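Local coordinates for protein PHB depolymerase (Penicillium funiculosum, PDB 2D81) that probably hydrolyses the ester bonds of the biopolyester polyhydroxybutyrate, using an alpha/beta-hydrolase fold whose pocket binds a trimer of (R)-3-hydroxybutyrate, at residues Ile93-Gly98 / Val125-Thr130; Asp140-Gly145 / Ile157-Tyr162; His224-Gly229 / Ile258-Ala263. One frame throughout, in Å; residues are numbered along the deposited sequence.

Contact 1. Residues Ile93-Gly98 / Val125-Thr130; sequences IYMWTG and VSYVTT
M95 and V125 meet on neighbouring parallel strands of a beta-alpha-beta unit, in which helix 106-116 carries the chain from strand 92-98 to the outermost strand, 125-130. Five backbone hydrogen bonds, from S126 N to I93 O through to T130 N to T97 O, keep the register without a bulge. The tight part lies on the face bearing M95 and Y127. The flexible M95 chain bends at chi3 (-84°), bringing CE to 3.4 Å from V125 CG1, closer than usual for two carbons. M95 crosses Y127 at about a right angle: CB lies 3.6 Å from Y127 CD2, and SD sits at the ring edge, 5.3 Å from the ring centroid, a Met-aromatic contact. M109 of the helix closes over both residues.

The margin of the sheet is looser. Exposed T129, beta-branched and tolerant of water, rests its OG1 3.6 Å from T97 CG2, and on the other face S126 OG comes no nearer than 4.2 Å to Y94 CD1. That same face nevertheless pins W96, a large ring with a single N-H to satisfy: NE1 donates to T130 OG1 at 2.8 Å, almost straight (171°), with the hydroxyl oxygen in the indole plane.

Contact 2. Residues Asp140-Gly145 / Ile157-Tyr162; sequences DFNGAG and ISNCNY
D140 and N161 bring the two backbones together, CA to CA 4.3 Å, where the loop that leaves strand 137-139 runs past the turn that ends strand 157-159; farther on, from G143 to G145, the loop departs from its partner. No clear hydrogen bond joins the two segments; this is a surface contact in which polar side chains pack on backbone.

N159 and D140 carry it between them. CG of N159 stands anti to the backbone N (chi1 -172°), and the amide lies against the backbone of D140 and F141: OD1 is 3.5 Å from D140 C, and CB is 3.4 Å from F141 O. On the far side of the pair, the methylene of D140 packs on the turn, with CB 3.8 Å from Y162 N. A short acid suits this place, because its CB can lie on the backbone while its carboxylate leads away to a salt bridge from OD2 to R179. OD1 of D140 lies in plane at the edge of the F141 ring. F141, whose CB points away from the other segment, has K249 as the cation-pi partner of its ring.

The loop tightens at N142, the centre of an inverse gamma turn closed by a weak bond of 3.1 Å from G143 N to F141 O. C160, beside N159, is tied to C149 in a disulfide, so the chain between the two segments is cross-linked back to the strand end. N161 adopts positive phi (53°), a conformation asparagine accepts more readily than most residues. Its backbone N donates to N159 OD1 at 3.0 Å, in the carbonyl plane, and this bond to the side chain two residues back is what defines an Asx turn.

Contact 3. Residues His224-Gly229 / Ile258-Ala263; sequences HVALHG and ILYPQA
The H228 imidazole meets A263 edge-on: A263 N lies in the ring plane and donates to NE2 at 3.0 Å, nearly straight (175°). At another edge, ND1 donates its N-H to G229 O, also in plane, at 2.7 Å. The two bonds use both nitrogens, one as acceptor and one as donor, and so fix the ring's rotation and tautomer; histidine suits a spot needing both roles. CG falls between the backbone N and the carbonyl carbon (chi1 68°), a crowded position, on a CB that points toward the partner segment. The Y260 ring has I258 CG2 over one face, offset toward the rim, while its CE2 touches A226 CB at 3.9 Å, where a small methyl fits.

Parallel pairing holds from H224 to A226: L259 N bonds to H224 O, and A226 N to L259 O. Beyond it the chains diverge, and P261 has no N-H to continue the pairing; a water takes over, donating to A226 O (2.7 Å) and P261 O (2.8 Å) and accepting from H228 N (3.0 Å). The proline's CD packs instead on V225 CG1 at 3.8 Å.

All this lies deep in the main sheet. Strand 13-18 flanks 221-227 across from 256-260; helix 301-314 packs on V225, L227 and L259, and helix 247-251 on A226, I258 and Y260.

Contacts 1 and 3 both pair parallel strands of the main sheet, but at different depths: contact 3 is wholly buried near the middle of the molecule, whereas contact 1 includes the sheet's outermost strand and is only partly buried. Their nearest atoms are about 8 Å apart. Contact 2 is a surface pairing of loop and turn with no clear cross-bond; its defined bonds are local, an Asx turn within 157-162 and the disulfide of C160 to C149, where contacts 1 and 3 have backbone bonds between strands. Buried polarity in contact 3 is met by a water and an imidazole. Contact 2 touches contact 1 through Y162, whose OH makes a probable hydrogen bond with Y94 OH and whose ring meets W96 nearly parallel.

Contact 1. Residues Ile93-Gly98 / Val125-Thr130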
ATOM      1  N   ILE A  93       7.746   7.728   7.077  1.00  7.47           N
ATOM      2  CA  ILE A  93       7.514   7.439   5.669  1.00  7.64           C
ATOM      3  C   ILE A  93       8.681   6.652   5.097  1.00  6.76           C
ATOM      4  O   ILE A  93       9.830   7.094   5.149  1.00  6.15           O
ATOM      5  CB  ILE A  93       7.323   8.739   4.857  1.00  7.25           C
ATOM      6  CG1 ILE A  93       6.129   9.520   5.411  1.00  8.48           C
ATOM      7  CG2 ILE A  93       7.097   8.412   3.381  1.00  8.50           C
ATOM      8  CD1 ILE A  93       5.903  10.862   4.744  1.00  9.71           C
ATOM      9  N   TYR A  94       8.368   5.472   4.572  1.00  5.12           N
ATOM     10  CA  TYR A  94       9.354   4.589   3.965  1.00  5.44           C
ATOM     11  C   TYR A  94       9.128   4.545   2.458  1.00  4.83           C
ATOM     12  O   TYR A  94       7.998   4.405   2.001  1.00  6.37           O
ATOM     13  CB  TYR A  94       9.222   3.177   4.543  1.00  5.40           C
ATOM     14  CG  TYR A  94      10.072   2.147   3.829  1.00  5.62           C
ATOM     15  CD1 TYR A  94      11.405   1.949   4.179  1.00  6.54           C
ATOM     16  CD2 TYR A  94       9.546   1.394   2.780  1.00  6.79           C
ATOM     17  CE1 TYR A  94      12.195   1.024   3.501  1.00  7.46           C
ATOM     18  CE2 TYR A  94      10.326   0.470   2.094  1.00  8.32           C
ATOM     19  CZ  TYR A  94      11.648   0.290   2.460  1.00  6.41           C
ATOM     20  OH  TYR A  94      12.423  -0.615   1.779  1.00  7.02           O
ATOM     21  N   MET A  95      10.207   4.670   1.693  1.00  4.40           N
ATOM     22  CA  MET A  95      10.128   4.624   0.235  1.00  5.43           C
ATOM     23  C   MET A  95      11.227   3.739  -0.338  1.00  5.68           C
ATOM     24  O   MET A  95      12.362   3.764   0.138  1.00  7.35           O
ATOM     25  CB  MET A  95      10.238   6.037  -0.344  1.00  5.60           C
ATOM     26  CG  MET A  95       9.013   6.893  -0.081  1.00  5.36           C
ATOM     27  SD  MET A  95       9.231   8.598  -0.607  1.00  7.27           S
ATOM     28  CE  MET A  95      10.055   9.262   0.838  1.00  4.84           C
ATOM     29  N   TRP A  96      10.884   2.953  -1.355  1.00  5.61           N
ATOM     30  CA  TRP A  96      11.828   2.020  -1.965  1.00  5.36           C
ATOM     31  C   TRP A  96      11.685   2.001  -3.476  1.00  4.83           C
ATOM     32  O   TRP A  96      10.580   2.072  -4.008  1.00  5.06           O
ATOM     33  CB  TRP A  96      11.600   0.598  -1.439  1.00  5.56           C
ATOM     34  CG  TRP A  96      12.501  -0.429  -2.081  1.00  5.84           C
ATOM     35  CD1 TRP A  96      13.773  -0.760  -1.701  1.00  5.45           C
ATOM     36  CD2 TRP A  96      12.211  -1.229  -3.238  1.00  5.26           C
ATOM     37  NE1 TRP A  96      14.291  -1.710  -2.547  1.00  6.58           N
ATOM     38  CE2 TRP A  96      13.355  -2.018  -3.499  1.00  6.41           C
ATOM     39  CE3 TRP A  96      11.095  -1.355  -4.081  1.00  5.53           C
ATOM     40  CZ2 TRP A  96      13.416  -2.924  -4.566  1.00  6.67           C
ATOM     41  CZ3 TRP A  96      11.158  -2.258  -5.145  1.00  7.19           C
ATOM     42  CH2 TRP A  96      12.311  -3.030  -5.376  1.00  5.93           C
ATOM     43  N   THR A  97      12.815   1.897  -4.163  1.00  4.99           N
ATOM     44  CA  THR A  97      12.803   1.625  -5.587  1.00  6.44           C
ATOM     45  C   THR A  97      13.956   0.699  -5.947  1.00  5.93           C
ATOM     46  O   THR A  97      15.004   0.712  -5.295  1.00  6.10           O
ATOM     47  CB  THR A  97      12.925   2.926  -6.404  1.00  8.02           C
ATOM     48  OG1 THR A  97      12.866   2.618  -7.803  1.00  8.69           O
ATOM     49  CG2 THR A  97      14.239   3.629  -6.094  1.00  7.80           C
ATOM     50  N   GLY A  98      13.752  -0.117  -6.973  1.00  6.75           N
ATOM     51  CA  GLY A  98      14.868  -0.822  -7.577  1.00  7.24           C
ATOM     52  C   GLY A  98      15.533   0.118  -8.566  1.00  7.58           C
ATOM     53  O   GLY A  98      14.853   0.907  -9.220  1.00  6.93           O
ATOM     54  N   VAL A 125      12.027  10.062   7.464  1.00  7.33           N
ATOM     55  CA  VAL A 125      11.887   9.518   6.115  1.00  7.20           C
ATOM     56  C   VAL A 125      13.054   8.579   5.816  1.00  7.18           C
ATOM     57  O   VAL A 125      14.208   8.923   6.061  1.00  7.89           O
ATOM     58  CB  VAL A 125      11.879  10.645   5.053  1.00  7.37           C
ATOM     59  CG1 VAL A 125      11.783  10.045   3.654  1.00  6.63           C
ATOM     60  CG2 VAL A 125      10.714  11.587   5.302  1.00  7.65           C
ATOM     61  N   SER A 126      12.753   7.394   5.294  1.00  5.64           N
ATOM     62  CA  SER A 126      13.793   6.502   4.791  1.00  7.64           C
ATOM     63  C   SER A 126      13.544   6.203   3.319  1.00  7.24           C
ATOM     64  O   SER A 126      12.501   5.663   2.960  1.00  8.02           O
ATOM     65  CB  SER A 126      13.810   5.193   5.581  1.00  9.00           C
ATOM     66  OG  SER A 126      14.790   4.302   5.067  1.00  8.59           O
ATOM     67  N   TYR A 127      14.500   6.565   2.472  1.00  6.41           N
ATOM     68  CA  TYR A 127      14.385   6.290   1.048  1.00  6.99           C
ATOM     69  C   TYR A 127      15.509   5.346   0.651  1.00  6.90           C
ATOM     70  O   TYR A 127      16.690   5.669   0.808  1.00  8.69           O
ATOM     71  CB  TYR A 127      14.476   7.596   0.249  1.00  7.24           C
ATOM     72  CG  TYR A 127      14.204   7.463  -1.236  1.00  6.51           C
ATOM     73  CD1 TYR A 127      15.179   6.977  -2.110  1.00  8.91           C
ATOM     74  CD2 TYR A 127      12.979   7.856  -1.775  1.00  6.85           C
ATOM     75  CE1 TYR A 127      14.939   6.893  -3.488  1.00  7.67           C
ATOM     76  CE2 TYR A 127      12.730   7.776  -3.145  1.00  9.01           C
ATOM     77  CZ  TYR A 127      13.714   7.296  -3.995  1.00  6.58           C
ATOM     78  OH  TYR A 127      13.474   7.233  -5.349  1.00  8.48           O
ATOM     79  N   VAL A 128      15.131   4.177   0.148  1.00  6.07           N
ATOM     80  CA  VAL A 128      16.085   3.111  -0.136  1.00  6.71           C
ATOM     81  C   VAL A 128      16.051   2.701  -1.605  1.00  7.58           C
ATOM     82  O   VAL A 128      14.978   2.536  -2.194  1.00  6.74           O
ATOM     83  CB  VAL A 128      15.793   1.871   0.733  1.00  6.60           C
ATOM     84  CG1 VAL A 128      16.771   0.755   0.404  1.00  8.88           C
ATOM     85  CG2 VAL A 128      15.883   2.244   2.203  1.00  8.54           C
ATOM     86  N   THR A 129      17.233   2.541  -2.193  1.00  7.17           N
ATOM     87  CA  THR A 129      17.348   1.998  -3.539  1.00  8.24           C
ATOM     88  C   THR A 129      18.110   0.681  -3.486  1.00  8.44           C
ATOM     89  O   THR A 129      19.205   0.613  -2.930  1.00  9.53           O
ATOM     90  CB  THR A 129      18.103   2.969  -4.475  1.00  9.33           C
ATOM     91  OG1 THR A 129      17.410   4.223  -4.520  1.00  9.05           O
ATOM     92  CG2 THR A 129      18.190   2.395  -5.884  1.00  9.10           C
ATOM     93  N   THR A 130      17.525  -0.366  -4.056  1.00  8.88           N
ATOM     94  CA  THR A 130      18.237  -1.630  -4.203  1.00  8.09           C
ATOM     95  C   THR A 130      18.838  -1.706  -5.598  1.00  7.98           C
ATOM     96  O   THR A 130      18.123  -1.697  -6.601  1.00  6.90           O
ATOM     97  CB  THR A 130      17.302  -2.833  -3.985  1.00  8.38           C
ATOM     98  OG1 THR A 130      16.845  -2.839  -2.626  1.00  8.45           O
ATOM     99  CG2 THR A 130      18.029  -4.139  -4.275  1.00  8.34           C
TER

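Contact 2. Residues Asp140-Gly145 / Ile157-Tyr162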
ATOM      1  N   ASP A 140      13.881 -11.278   0.811  1.00  7.65           N
ATOM      2  CA  ASP A 140      15.189 -11.912   0.924  1.00  7.58           C
ATOM      3  C   ASP A 140      15.069 -13.426   1.041  1.00  8.30           C
ATOM      4  O   ASP A 140      15.947 -14.088   1.590  1.00  7.28           O
ATOM      5  CB  ASP A 140      15.952 -11.341   2.124  1.00  7.76           C
ATOM      6  CG  ASP A 140      15.330 -11.723   3.454  1.00  9.88           C
ATOM      7  OD1 ASP A 140      14.103 -11.962   3.506  1.00  9.30           O
ATOM      8  OD2 ASP A 140      16.076 -11.768   4.456  1.00  9.75           O
ATOM      9  N   PHE A 141      13.980 -13.971   0.515  1.00  7.74           N
ATOM     10  CA  PHE A 141      13.803 -15.415   0.483  1.00  9.46           C
ATOM     11  C   PHE A 141      13.145 -15.883  -0.809  1.00 10.58           C
ATOM     12  O   PHE A 141      12.571 -15.088  -1.556  1.00  9.13           O
ATOM     13  CB  PHE A 141      12.997 -15.875   1.705  1.00  9.14           C
ATOM     14  CG  PHE A 141      11.607 -15.301   1.781  1.00 10.16           C
ATOM     15  CD1 PHE A 141      10.512 -16.039   1.343  1.00 12.01           C
ATOM     16  CD2 PHE A 141      11.392 -14.027   2.299  1.00 11.10           C
ATOM     17  CE1 PHE A 141       9.218 -15.520   1.424  1.00  9.22           C
ATOM     18  CE2 PHE A 141      10.103 -13.499   2.384  1.00  9.72           C
ATOM     19  CZ  PHE A 141       9.015 -14.248   1.945  1.00  9.87           C
ATOM     20  N   ASN A 142      13.251 -17.181  -1.073  1.00 10.71           N
ATOM     21  CA  ASN A 142      12.777 -17.760  -2.322  1.00 11.43           C
ATOM     22  C   ASN A 142      11.325 -18.209  -2.199  1.00 12.81           C
ATOM     23  O   ASN A 142      11.034 -19.405  -2.117  1.00 12.66           O
ATOM     24  CB  ASN A 142      13.671 -18.945  -2.706  1.00 13.83           C
ATOM     25  CG  ASN A 142      15.076 -18.515  -3.074  1.00 15.77           C
ATOM     26  OD1 ASN A 142      16.037 -19.268  -2.898  1.00 21.17           O
ATOM     27  ND2 ASN A 142      15.205 -17.303  -3.602  1.00 14.97           N
ATOM     28  N   GLY A 143      10.418 -17.238  -2.181  1.00 11.47           N
ATOM     29  CA  GLY A 143       9.004 -17.552  -2.117  1.00 10.24           C
ATOM     30  C   GLY A 143       8.551 -18.389  -3.298  1.00  9.63           C
ATOM     31  O   GLY A 143       9.061 -18.240  -4.408  1.00  9.07           O
ATOM     32  N   ALA A 144       7.589 -19.274  -3.059  1.00  9.19           N
ATOM     33  CA  ALA A 144       7.121 -20.193  -4.092  1.00  9.68           C
ATOM     34  C   ALA A 144       6.704 -19.453  -5.361  1.00  8.73           C
ATOM     35  O   ALA A 144       5.814 -18.611  -5.331  1.00  9.68           O
ATOM     36  CB  ALA A 144       5.948 -21.014  -3.562  1.00  8.69           C
ATOM     37  N   GLY A 145       7.356 -19.773  -6.475  1.00  9.46           N
ATOM     38  CA  GLY A 145       6.952 -19.214  -7.753  1.00  8.90           C
ATOM     39  C   GLY A 145       7.463 -17.810  -8.035  1.00  8.97           C
ATOM     40  O   GLY A 145       7.084 -17.201  -9.039  1.00  8.99           O
ATOM     41  N   ILE A 157       7.115 -10.807  -7.406  1.00  5.38           N
ATOM     42  CA  ILE A 157       7.646 -10.937  -6.051  1.00  4.74           C
ATOM     43  C   ILE A 157       8.944 -11.729  -6.183  1.00  6.26           C
ATOM     44  O   ILE A 157       8.964 -12.784  -6.813  1.00  7.56           O
ATOM     45  CB  ILE A 157       6.675 -11.724  -5.142  1.00  5.48           C
ATOM     46  CG1 ILE A 157       5.293 -11.067  -5.156  1.00  5.24           C
ATOM     47  CG2 ILE A 157       7.222 -11.774  -3.722  1.00  4.60           C
ATOM     48  CD1 ILE A 157       4.220 -11.906  -4.480  1.00  6.97           C
ATOM     49  N   SER A 158      10.025 -11.224  -5.597  1.00  6.29           N
ATOM     50  CA  SER A 158      11.352 -11.759  -5.890  1.00  5.19           C
ATOM     51  C   SER A 158      12.222 -11.890  -4.653  1.00  6.39           C
ATOM     52  O   SER A 158      11.998 -11.222  -3.642  1.00  6.10           O
ATOM     53  CB  SER A 158      12.078 -10.857  -6.894  1.00  5.04           C
ATOM     54  OG  SER A 158      11.345 -10.713  -8.096  1.00  6.85           O
ATOM     55  N   ASN A 159      13.232 -12.749  -4.745  1.00  6.50           N
ATOM     56  CA  ASN A 159      14.339 -12.697  -3.801  1.00  8.64           C
ATOM     57  C   ASN A 159      15.334 -11.666  -4.320  1.00  8.12           C
ATOM     58  O   ASN A 159      16.162 -11.967  -5.179  1.00  9.75           O
ATOM     59  CB  ASN A 159      15.024 -14.059  -3.687  1.00  9.07           C
ATOM     60  CG  ASN A 159      16.055 -14.098  -2.572  1.00 12.02           C
ATOM     61  OD1 ASN A 159      16.553 -13.060  -2.136  1.00 10.11           O
ATOM     62  ND2 ASN A 159      16.390 -15.302  -2.112  1.00 12.36           N
ATOM     63  N   CYS A 160      15.230 -10.444  -3.812  1.00  7.63           N
ATOM     64  CA  CYS A 160      16.141  -9.368  -4.187  1.00  7.74           C
ATOM     65  C   CYS A 160      17.267  -9.218  -3.173  1.00  9.18           C
ATOM     66  O   CYS A 160      17.955  -8.196  -3.151  1.00  9.75           O
ATOM     67  CB  CYS A 160      15.385  -8.042  -4.283  1.00  7.78           C
ATOM     68  SG  CYS A 160      14.135  -7.955  -5.605  1.00  9.11           S
ATOM     69  N   ASN A 161      17.446 -10.233  -2.335  1.00  9.28           N
ATOM     70  CA  ASN A 161      18.433 -10.175  -1.261  1.00 10.19           C
ATOM     71  C   ASN A 161      18.209  -8.911  -0.437  1.00  9.35           C
ATOM     72  O   ASN A 161      19.153  -8.275   0.034  1.00  9.03           O
ATOM     73  CB  ASN A 161      19.853 -10.190  -1.842  1.00 14.02           C
ATOM     74  CG  ASN A 161      20.922 -10.312  -0.769  1.00 16.38           C
ATOM     75  OD1 ASN A 161      20.828 -11.156   0.125  1.00 20.95           O
ATOM     76  ND2 ASN A 161      21.949  -9.478  -0.860  1.00 20.69           N
ATOM     77  N   TYR A 162      16.940  -8.551  -0.280  1.00  8.74           N
ATOM     78  CA  TYR A 162      16.557  -7.401   0.529  1.00  8.35           C
ATOM     79  C   TYR A 162      15.166  -7.622   1.100  1.00  8.11           C
ATOM     80  O   TYR A 162      14.198  -7.796   0.360  1.00  6.22           O
ATOM     81  CB  TYR A 162      16.575  -6.124  -0.314  1.00  8.09           C
ATOM     82  CG  TYR A 162      16.132  -4.887   0.438  1.00  7.77           C
ATOM     83  CD1 TYR A 162      14.917  -4.265   0.143  1.00  7.05           C
ATOM     84  CD2 TYR A 162      16.933  -4.331   1.434  1.00  7.48           C
ATOM     85  CE1 TYR A 162      14.513  -3.107   0.825  1.00  6.80           C
ATOM     86  CE2 TYR A 162      16.539  -3.179   2.121  1.00  7.39           C
ATOM     87  CZ  TYR A 162      15.333  -2.572   1.811  1.00  7.55           C
ATOM     88  OH  TYR A 162      14.960  -1.428   2.483  1.00  7.02           O
TER

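Contact 3. Residues His224-Gly229 / Ile258-Ala263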
ATOM      1  N   HIS A 224      -1.197  -3.119  10.074  1.00  7.24           N
ATOM      2  CA  HIS A 224      -0.599  -2.641   8.833  1.00  5.28           C
ATOM      3  C   HIS A 224      -1.427  -3.151   7.660  1.00  5.86           C
ATOM      4  O   HIS A 224      -1.738  -4.342   7.576  1.00  6.78           O
ATOM      5  CB  HIS A 224       0.838  -3.151   8.696  1.00  6.57           C
ATOM      6  CG  HIS A 224       1.570  -2.593   7.515  1.00  5.88           C
ATOM      7  ND1 HIS A 224       2.025  -1.292   7.468  1.00  6.01           N
ATOM      8  CD2 HIS A 224       1.915  -3.154   6.331  1.00  5.92           C
ATOM      9  CE1 HIS A 224       2.618  -1.078   6.307  1.00  6.59           C
ATOM     10  NE2 HIS A 224       2.565  -2.192   5.599  1.00  5.77           N
ATOM     11  N   VAL A 225      -1.784  -2.241   6.761  1.00  3.81           N
ATOM     12  CA  VAL A 225      -2.493  -2.596   5.541  1.00  5.30           C
ATOM     13  C   VAL A 225      -1.473  -2.723   4.414  1.00  5.26           C
ATOM     14  O   VAL A 225      -0.728  -1.782   4.138  1.00  6.06           O
ATOM     15  CB  VAL A 225      -3.527  -1.507   5.174  1.00  5.84           C
ATOM     16  CG1 VAL A 225      -4.302  -1.910   3.924  1.00  7.12           C
ATOM     17  CG2 VAL A 225      -4.477  -1.285   6.343  1.00  8.65           C
ATOM     18  N   ALA A 226      -1.431  -3.889   3.778  1.00  3.91           N
ATOM     19  CA  ALA A 226      -0.486  -4.131   2.690  1.00  4.93           C
ATOM     20  C   ALA A 226      -1.222  -4.311   1.363  1.00  5.41           C
ATOM     21  O   ALA A 226      -2.091  -5.176   1.237  1.00  6.35           O
ATOM     22  CB  ALA A 226       0.356  -5.369   2.995  1.00  4.14           C
ATOM     23  N   LEU A 227      -0.867  -3.494   0.377  1.00  5.61           N
ATOM     24  CA  LEU A 227      -1.591  -3.458  -0.892  1.00  6.05           C
ATOM     25  C   LEU A 227      -0.803  -4.054  -2.060  1.00  6.82           C
ATOM     26  O   LEU A 227       0.257  -3.550  -2.428  1.00  7.08           O
ATOM     27  CB  LEU A 227      -1.977  -2.013  -1.225  1.00  5.76           C
ATOM     28  CG  LEU A 227      -2.872  -1.303  -0.206  1.00  8.63           C
ATOM     29  CD1 LEU A 227      -2.999   0.165  -0.584  1.00  9.12           C
ATOM     30  CD2 LEU A 227      -4.240  -1.967  -0.154  1.00 11.28           C
ATOM     31  N   HIS A 228      -1.340  -5.121  -2.646  1.00  5.65           N
ATOM     32  CA  HIS A 228      -0.748  -5.733  -3.832  1.00  5.84           C
ATOM     33  C   HIS A 228      -0.767  -4.763  -5.016  1.00  6.49           C
ATOM     34  O   HIS A 228      -1.491  -3.762  -5.003  1.00  4.88           O
ATOM     35  CB  HIS A 228      -1.517  -7.016  -4.189  1.00  5.54           C
ATOM     36  CG  HIS A 228      -2.913  -6.773  -4.680  1.00  4.44           C
ATOM     37  ND1 HIS A 228      -3.185  -6.317  -5.951  1.00  6.03           N
ATOM     38  CD2 HIS A 228      -4.112  -6.914  -4.066  1.00  5.51           C
ATOM     39  CE1 HIS A 228      -4.491  -6.188  -6.101  1.00  5.71           C
ATOM     40  NE2 HIS A 228      -5.077  -6.543  -4.972  1.00  5.94           N
ATOM     41  N   GLY A 229       0.037  -5.058  -6.034  1.00  6.17           N
ATOM     42  CA  GLY A 229       0.061  -4.228  -7.228  1.00  7.74           C
ATOM     43  C   GLY A 229      -0.801  -4.813  -8.331  1.00  7.80           C
ATOM     44  O   GLY A 229      -1.564  -5.746  -8.090  1.00  8.11           O
ATOM     45  N   ILE A 258      -1.911  -7.950   9.727  1.00  5.42           N
ATOM     46  CA  ILE A 258      -1.715  -7.418   8.382  1.00  5.89           C
ATOM     47  C   ILE A 258      -3.009  -7.591   7.596  1.00  6.08           C
ATOM     48  O   ILE A 258      -3.475  -8.712   7.399  1.00  5.74           O
ATOM     49  CB  ILE A 258      -0.590  -8.160   7.616  1.00  5.38           C
ATOM     50  CG1 ILE A 258       0.690  -8.232   8.459  1.00  3.42           C
ATOM     51  CG2 ILE A 258      -0.313  -7.447   6.300  1.00  5.95           C
ATOM     52  CD1 ILE A 258       1.330  -6.886   8.760  1.00  3.38           C
ATOM     53  N   LEU A 259      -3.591  -6.480   7.153  1.00  5.81           N
ATOM     54  CA  LEU A 259      -4.801  -6.527   6.335  1.00  5.17           C
ATOM     55  C   LEU A 259      -4.427  -6.493   4.859  1.00  5.32           C
ATOM     56  O   LEU A 259      -3.646  -5.639   4.432  1.00  5.64           O
ATOM     57  CB  LEU A 259      -5.710  -5.338   6.663  1.00  5.27           C
ATOM     58  CG  LEU A 259      -6.929  -5.105   5.763  1.00  4.64           C
ATOM     59  CD1 LEU A 259      -7.904  -6.276   5.883  1.00  6.82           C
ATOM     60  CD2 LEU A 259      -7.613  -3.801   6.164  1.00  6.60           C
ATOM     61  N   TYR A 260      -4.977  -7.430   4.092  1.00  4.46           N
ATOM     62  CA  TYR A 260      -4.697  -7.519   2.658  1.00  5.83           C
ATOM     63  C   TYR A 260      -5.955  -7.336   1.811  1.00  6.08           C
ATOM     64  O   TYR A 260      -6.598  -8.316   1.433  1.00  6.90           O
ATOM     65  CB  TYR A 260      -4.088  -8.883   2.291  1.00  4.66           C
ATOM     66  CG  TYR A 260      -2.750  -9.208   2.915  1.00  5.67           C
ATOM     67  CD1 TYR A 260      -2.668  -9.924   4.114  1.00  6.88           C
ATOM     68  CD2 TYR A 260      -1.563  -8.830   2.291  1.00  5.42           C
ATOM     69  CE1 TYR A 260      -1.429 -10.259   4.669  1.00  6.23           C
ATOM     70  CE2 TYR A 260      -0.321  -9.158   2.838  1.00  6.43           C
ATOM     71  CZ  TYR A 260      -0.263  -9.871   4.024  1.00  5.27           C
ATOM     72  OH  TYR A 260       0.963 -10.193   4.564  1.00  6.37           O
ATOM     73  N   PRO A 261      -6.331  -6.084   1.505  1.00  5.65           N
ATOM     74  CA  PRO A 261      -7.529  -5.865   0.683  1.00  5.51           C
ATOM     75  C   PRO A 261      -7.237  -6.395  -0.723  1.00  5.03           C
ATOM     76  O   PRO A 261      -6.078  -6.465  -1.126  1.00  5.24           O
ATOM     77  CB  PRO A 261      -7.690  -4.343   0.696  1.00  4.35           C
ATOM     78  CG  PRO A 261      -6.992  -3.926   1.981  1.00  5.93           C
ATOM     79  CD  PRO A 261      -5.775  -4.806   1.982  1.00  6.08           C
ATOM     80  N   GLN A 262      -8.273  -6.762  -1.472  1.00  6.54           N
ATOM     81  CA  GLN A 262      -8.058  -7.347  -2.794  1.00  5.35           C
ATOM     82  C   GLN A 262      -8.782  -6.592  -3.900  1.00  5.77           C
ATOM     83  O   GLN A 262      -9.985  -6.358  -3.815  1.00  7.04           O
ATOM     84  CB  GLN A 262      -8.518  -8.809  -2.816  1.00  5.31           C
ATOM     85  CG  GLN A 262      -7.821  -9.727  -1.810  1.00  4.61           C
ATOM     86  CD  GLN A 262      -6.324  -9.819  -2.032  1.00  5.03           C
ATOM     87  OE1 GLN A 262      -5.858  -9.976  -3.158  1.00  6.86           O
ATOM     88  NE2 GLN A 262      -5.563  -9.734  -0.949  1.00  4.76           N
ATOM     89  N   ALA A 263      -8.045  -6.219  -4.940  1.00  4.63           N
ATOM     90  CA  ALA A 263      -8.668  -5.692  -6.150  1.00  5.48           C
ATOM     91  C   ALA A 263      -9.091  -6.868  -7.029  1.00  6.43           C
ATOM     92  O   ALA A 263      -8.930  -8.026  -6.647  1.00  7.62           O
ATOM     93  CB  ALA A 263      -7.688  -4.790  -6.903  1.00  5.23           C
TER
HETATM   94  O   HOH W   1      -3.304  -6.484  -0.846  1.00  6.11           O